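HutD family protein (Pseudomonas aeruginosa, PDB 1YLL) is of unknown function but belongs to the HutD family of the cupin clan and is probably linked to histidine utilisation. Local coordinates at residues T26-I29 against A30-G33. Sequence-based numbering, arbitrary orientation.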
loop_
_atom_site.group_PDB
_atom_site.type_symbol
_atom_site.label_atom_id
_atom_site.label_comp_id
_atom_site.label_asym_id
_atom_site.label_seq_id
_atom_site.Cartn_x
_atom_site.Cartn_y
_atom_site.Cartn_z
ATOM N N THR D 26 -21.640 4.979 -27.656
ATOM C CA THR D 26 -21.182 4.094 -26.628
ATOM C C THR D 26 -19.681 4.011 -26.595
ATOM O O THR D 26 -19.042 3.935 -27.644
ATOM C CB THR D 26 -21.734 2.689 -26.828
ATOM O OG1 THR D 26 -23.160 2.743 -26.700
ATOM C CG2 THR D 26 -21.187 1.745 -25.745
ATOM N N GLU D 27 -19.135 4.035 -25.382
ATOM C CA GLU D 27 -17.692 3.885 -25.183
ATOM C C GLU D 27 -17.454 2.541 -24.466
ATOM O O GLU D 27 -17.759 2.414 -23.282
ATOM C CB GLU D 27 -17.126 5.027 -24.324
ATOM C CG GLU D 27 -17.141 6.394 -25.011
ATOM C CD GLU D 27 -16.450 7.484 -24.195
ATOM O OE1 GLU D 27 -16.231 7.294 -22.978
ATOM O OE2 GLU D 27 -16.145 8.545 -24.770
ATOM N N GLU D 28 -16.929 1.547 -25.174
ATOM C CA GLU D 28 -16.677 0.243 -24.555
ATOM C C GLU D 28 -15.449 0.293 -23.706
ATOM O O GLU D 28 -14.358 0.659 -24.164
ATOM C CB GLU D 28 -16.530 -0.862 -25.617
ATOM C CG GLU D 28 -16.235 -2.253 -24.995
ATOM C CD GLU D 28 -16.392 -3.408 -25.991
ATOM O OE1 GLU D 28 -15.555 -4.328 -25.965
ATOM O OE2 GLU D 28 -17.355 -3.413 -26.772
ATOM N N ILE D 29 -15.607 -0.084 -22.448
ATOM C CA ILE D 29 -14.486 -0.099 -21.521
ATOM C C ILE D 29 -13.723 -1.406 -21.644
ATOM O O ILE D 29 -12.488 -1.410 -21.749
ATOM C CB ILE D 29 -15.002 0.063 -20.067
ATOM C CG1 ILE D 29 -15.682 1.437 -19.923
ATOM C CG2 ILE D 29 -13.845 -0.089 -19.068
ATOM C CD1 ILE D 29 -16.353 1.635 -18.581
ATOM N N ALA D 30 -14.457 -2.514 -21.647
ATOM C CA ALA D 30 -13.825 -3.813 -21.701
ATOM C C ALA D 30 -14.814 -4.931 -22.005
ATOM O O ALA D 30 -16.022 -4.767 -21.829
ATOM C CB ALA D 30 -13.172 -4.079 -20.336
ATOM N N ARG D 31 -14.307 -6.071 -22.468
ATOM C CA ARG D 31 -15.140 -7.255 -22.688
ATOM C C ARG D 31 -14.244 -8.456 -22.383
ATOM O O ARG D 31 -13.022 -8.321 -22.381
ATOM C CB ARG D 31 -15.650 -7.358 -24.123
ATOM C CG ARG D 31 -14.543 -7.495 -25.140
ATOM C CD ARG D 31 -15.158 -7.818 -26.489
ATOM N NE ARG D 31 -16.071 -6.760 -26.929
ATOM C CZ ARG D 31 -16.988 -6.919 -27.873
ATOM N NH1 ARG D 31 -17.115 -8.088 -28.490
ATOM N NH2 ARG D 31 -17.816 -5.930 -28.163
ATOM N N ASP D 32 -14.840 -9.610 -22.105
ATOM C CA ASP D 32 -14.014 -10.767 -21.829
ATOM C C ASP D 32 -13.341 -11.231 -23.108
ATOM O O ASP D 32 -12.173 -11.636 -23.093
ATOM C CB ASP D 32 -14.810 -11.921 -21.205
ATOM C CG ASP D 32 -15.918 -12.454 -22.104
ATOM O OD1 ASP D 32 -16.177 -13.688 -22.036
ATOM O OD2 ASP D 32 -16.544 -11.681 -22.850
ATOM N N GLY D 33 -14.077 -11.153 -24.207
ATOM C CA GLY D 33 -13.552 -11.571 -25.499
ATOM C C GLY D 33 -14.698 -11.721 -26.482
ATOM O O GLY D 33 -15.821 -11.286 -26.215
#
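A classic beta bulge interrupts strand 24-31, and across it E28 and R31 join in a side-on, two-pronged salt bridge. I29 and A30 both stand opposite L44 of strand 42-49, and the extra residue brings E28 and R31, three apart in sequence, to the same face of the strand. R31 offers NE to E28 OE1 at 2.7 Å and NH2 to E28 OE2 at 2.9 Å, both bonds nearly straight. The carboxylate meets the edge of the guanidinium with the two planes only 12° apart, each oxygen approached on its syn side; glutamate's two oxygens match arginine's paired N-H groups. E28 reaches out with CG anti to its backbone N (chi1 179°) and an extended chain, whereas R31 bends at chi3 (60°) to turn its NE edge onto the acid. R43 NE also pairs with E28 OE2, while R31 NH1 bonds to the carbonyls of G34 and G36, which should hold the guanidinium's orientation. I29 and A30 turn to the other face, where I29 CG2 lies 4.2 Å from A30 CB and both residues touch L9; branched isoleucine suits this buried apolar side, and small alanine fits beside it. Two consecutive residues set against one define a classic bulge, here in a cupin-type beta-barrel.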